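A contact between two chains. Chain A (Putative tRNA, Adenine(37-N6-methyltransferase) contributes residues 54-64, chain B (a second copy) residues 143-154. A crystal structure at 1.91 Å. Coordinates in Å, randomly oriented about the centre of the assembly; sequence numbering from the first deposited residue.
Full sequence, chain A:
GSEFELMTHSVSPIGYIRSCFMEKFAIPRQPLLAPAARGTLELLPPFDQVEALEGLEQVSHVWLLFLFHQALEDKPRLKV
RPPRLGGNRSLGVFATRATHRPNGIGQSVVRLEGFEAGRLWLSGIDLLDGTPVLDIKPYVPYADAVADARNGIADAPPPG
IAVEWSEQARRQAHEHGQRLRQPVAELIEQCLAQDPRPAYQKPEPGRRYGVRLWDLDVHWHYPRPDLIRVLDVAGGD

Chain A (54-64) EGLEQVSHVWL
Chain B (143-154) ADAVADARNGIA

The two stretches run antiparallel, and a single beta bridge joins their backbones, Val59(A) with Asn151(B), CA to CA 4.6 Å; the flanking pairs are wider, Gln58(A) CA to Gly152(B) CA at 5.1 Å and Ser60(A) CA to Arg150(B) CA at 5.4 Å. Two backbone hydrogen bonds fix this register: Gly152(B) N to Gln58(A) O (2.9 Å, 172° at hydrogen) and Ser60(A) N to Arg150(B) O (3.0 Å, 160°). Gln58(A) O also receives a CA-H...O contact from Asn151(B) CA at 3.5 Å.

Chain A reaches the bridge from a 3-10 segment, residues 56–58, with Gln58(A) N on Gly55(A) O (3.1 Å) and Val59(A) N on Leu56(A) O (2.9 Å); Val59(A) is already extended (phi/psi -124/123), and the assigned strand begins at His61(A). Chain B leaves its helix at Ala145(B) and makes a type I turn, Val146(B) to Ala149(B), closed by Ala149(B) N to Val146(B) O, 3.1 Å.

Ser60(A), chi1 p, points toward chain B. Its OG accepts from Arg150(B) N (2.8 Å, 174°) and shares a hydrogen bond with His61(A) ND1 (2.7 Å), whose donor is unresolved. Water 1 accepts from His61(A) N (3.1 Å) and is placed to donate to Arg150(B) O (2.8 Å).

His61(A) (chi1 m, chi2 75°) receives Val146(B) CG1 over one ring face, 3.8 Å from the centroid and 18° off the normal, a CH-pi contact. Beside the bridge, Val59(A) CG2 (chi1 t) meets Ile153(B) CG1 (chi1 p, chi2 t) at 3.8 Å.

Chain B supports its own loop. Asn151(B) OD1 (chi1 t) accepts from Ile153(B) N (2.8 Å) and Ala154(B) N (2.7 Å), while Arg150(B) NH1 donates to Ala147(B) O (3.0 Å) and Ala149(B) O (2.8 Å), its side-chain end leading away from chain A.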

# COMPACT_ATOMS: atom_id res chain seq x y z
N GLU A 54 -7.78 -7.64 17.15
CA GLU A 54 -6.95 -8.49 17.99
C GLU A 54 -5.64 -8.80 17.29
O GLU A 54 -5.62 -9.34 16.18
CB GLU A 54 -7.72 -9.77 18.33
N GLY A 55 -4.54 -8.50 17.95
CA GLY A 55 -3.23 -8.64 17.34
C GLY A 55 -2.58 -7.34 16.93
O GLY A 55 -1.36 -7.31 16.77
N LEU A 56 -3.34 -6.26 16.73
CA LEU A 56 -2.71 -4.99 16.38
C LEU A 56 -1.85 -4.45 17.51
O LEU A 56 -1.01 -3.60 17.26
CB LEU A 56 -3.74 -3.93 15.95
CG LEU A 56 -4.37 -4.20 14.59
CD1 LEU A 56 -5.43 -3.16 14.29
CD2 LEU A 56 -3.32 -4.13 13.49
N GLU A 57 -1.97 -4.98 18.73
CA GLU A 57 -1.04 -4.57 19.79
C GLU A 57 0.41 -4.88 19.43
O GLU A 57 1.34 -4.30 20.00
CB GLU A 57 -1.44 -5.24 21.12
CG GLU A 57 -1.22 -6.71 21.21
CD GLU A 57 -2.44 -7.52 20.82
OE1 GLU A 57 -3.36 -6.98 20.16
OE2 GLU A 57 -2.46 -8.72 21.16
N GLN A 58 0.64 -5.81 18.52
CA GLN A 58 1.99 -6.16 18.10
C GLN A 58 2.43 -5.42 16.84
O GLN A 58 3.45 -5.80 16.26
CB GLN A 58 2.10 -7.67 17.85
CG GLN A 58 1.98 -8.44 19.11
CD GLN A 58 3.34 -8.73 19.68
OE1 GLN A 58 3.90 -7.92 20.40
NE2 GLN A 58 3.88 -9.90 19.35
N VAL A 59 1.66 -4.44 16.36
CA VAL A 59 1.87 -3.86 15.03
C VAL A 59 2.08 -2.35 15.17
O VAL A 59 1.19 -1.66 15.68
CB VAL A 59 0.69 -4.16 14.10
CG1 VAL A 59 0.81 -3.40 12.74
CG2 VAL A 59 0.56 -5.68 13.91
N SER A 60 3.21 -1.84 14.69
CA SER A 60 3.54 -0.44 14.96
C SER A 60 2.89 0.50 13.96
O SER A 60 2.57 1.64 14.33
CB SER A 60 5.05 -0.22 14.92
OG SER A 60 5.52 -0.46 13.60
N HIS A 61 2.65 0.02 12.74
CA HIS A 61 2.15 0.86 11.63
C HIS A 61 1.06 0.11 10.86
O HIS A 61 1.13 -1.11 10.71
CB HIS A 61 3.28 1.24 10.62
CG HIS A 61 4.33 2.17 11.17
ND1 HIS A 61 5.31 1.75 12.06
CD2 HIS A 61 4.55 3.48 10.95
CE1 HIS A 61 6.08 2.78 12.38
NE2 HIS A 61 5.64 3.85 11.72
N VAL A 62 0.08 0.85 10.29
CA VAL A 62 -0.97 0.21 9.51
C VAL A 62 -1.12 0.95 8.20
O VAL A 62 -0.92 2.16 8.13
CB VAL A 62 -2.33 0.16 10.25
CG1 VAL A 62 -2.27 -0.80 11.51
CG2 VAL A 62 -2.81 1.58 10.68
N TRP A 63 -1.52 0.21 7.16
CA TRP A 63 -2.03 0.78 5.92
C TRP A 63 -3.50 1.10 6.09
O TRP A 63 -4.27 0.25 6.55
CB TRP A 63 -1.92 -0.24 4.79
CG TRP A 63 -0.50 -0.53 4.43
CD1 TRP A 63 0.23 -1.65 4.75
CD2 TRP A 63 0.38 0.34 3.70
NE1 TRP A 63 1.52 -1.55 4.23
CE2 TRP A 63 1.63 -0.34 3.57
CE3 TRP A 63 0.23 1.61 3.11
CZ2 TRP A 63 2.72 0.22 2.90
CZ3 TRP A 63 1.33 2.18 2.44
CH2 TRP A 63 2.54 1.50 2.35
N LEU A 64 -3.90 2.28 5.62
CA LEU A 64 -5.31 2.63 5.52
C LEU A 64 -5.64 2.75 4.05
O LEU A 64 -4.91 3.42 3.30
CB LEU A 64 -5.63 3.96 6.22
CG LEU A 64 -5.31 3.97 7.72
CD1 LEU A 64 -5.65 5.37 8.29
CD2 LEU A 64 -6.14 2.80 8.48
N ALA B 143 8.35 7.21 1.45
CA ALA B 143 7.03 7.18 2.06
C ALA B 143 6.59 5.77 2.45
O ALA B 143 5.90 5.63 3.46
CB ALA B 143 5.97 7.80 1.15
N ASP B 144 7.02 4.75 1.71
CA ASP B 144 6.44 3.41 1.82
C ASP B 144 7.34 2.40 2.54
O ASP B 144 6.84 1.39 3.02
CB ASP B 144 6.12 2.86 0.42
CG ASP B 144 5.13 3.74 -0.34
OD1 ASP B 144 4.35 4.47 0.30
OD2 ASP B 144 5.14 3.72 -1.59
N ALA B 145 8.65 2.65 2.61
CA ALA B 145 9.62 1.73 3.22
C ALA B 145 9.93 2.37 4.57
O ALA B 145 10.74 3.30 4.67
CB ALA B 145 10.86 1.59 2.34
N VAL B 146 9.30 1.85 5.61
CA VAL B 146 9.25 2.48 6.92
C VAL B 146 10.25 1.77 7.81
O VAL B 146 9.99 0.66 8.31
CB VAL B 146 7.84 2.43 7.51
CG1 VAL B 146 7.88 3.07 8.94
CG2 VAL B 146 6.83 3.22 6.59
N ALA B 147 11.43 2.36 7.98
CA ALA B 147 12.52 1.59 8.58
C ALA B 147 12.24 1.28 10.05
O ALA B 147 12.61 0.21 10.54
CB ALA B 147 13.84 2.35 8.40
N ASP B 148 11.54 2.17 10.74
CA ASP B 148 11.24 1.92 12.14
C ASP B 148 10.07 0.96 12.38
O ASP B 148 9.73 0.73 13.55
CB ASP B 148 10.95 3.25 12.84
CG ASP B 148 12.19 4.10 12.98
OD1 ASP B 148 13.30 3.58 12.77
OD2 ASP B 148 12.03 5.29 13.30
N ALA B 149 9.38 0.48 11.34
CA ALA B 149 8.17 -0.33 11.55
C ALA B 149 8.52 -1.72 12.10
O ALA B 149 9.53 -2.32 11.74
CB ALA B 149 7.35 -0.46 10.27
N ARG B 150 7.66 -2.20 12.99
CA ARG B 150 7.80 -3.50 13.64
C ARG B 150 6.47 -4.24 13.56
O ARG B 150 5.40 -3.62 13.64
CB ARG B 150 8.20 -3.33 15.10
CG ARG B 150 9.51 -2.59 15.28
CD ARG B 150 10.66 -3.38 14.63
NE ARG B 150 11.97 -2.77 14.86
CZ ARG B 150 12.51 -1.84 14.07
NH1 ARG B 150 11.85 -1.40 12.99
NH2 ARG B 150 13.70 -1.33 14.36
N ASN B 151 6.53 -5.56 13.39
CA ASN B 151 5.31 -6.35 13.35
C ASN B 151 5.61 -7.70 13.97
O ASN B 151 6.27 -8.52 13.33
CB ASN B 151 4.80 -6.51 11.92
CG ASN B 151 3.51 -7.35 11.84
OD1 ASN B 151 3.33 -8.37 12.54
ND2 ASN B 151 2.62 -6.94 10.93
N GLY B 152 5.12 -7.93 15.19
CA GLY B 152 5.40 -9.19 15.86
C GLY B 152 4.46 -10.31 15.54
O GLY B 152 4.66 -11.41 16.06
N ILE B 153 3.38 -10.08 14.78
CA ILE B 153 2.50 -11.21 14.49
C ILE B 153 2.79 -11.83 13.12
O ILE B 153 2.46 -13.00 12.90
CB ILE B 153 1.02 -10.86 14.69
CG1 ILE B 153 0.68 -9.49 14.15
CG2 ILE B 153 0.65 -10.87 16.21
CD1 ILE B 153 -0.80 -9.33 14.02
N ALA B 154 3.38 -11.08 12.21
CA ALA B 154 3.81 -11.58 10.91
C ALA B 154 5.17 -12.25 11.08
O ALA B 154 6.20 -11.57 11.11
CB ALA B 154 3.87 -10.46 9.89
O HOH W 1 4.18 -2.40 11.45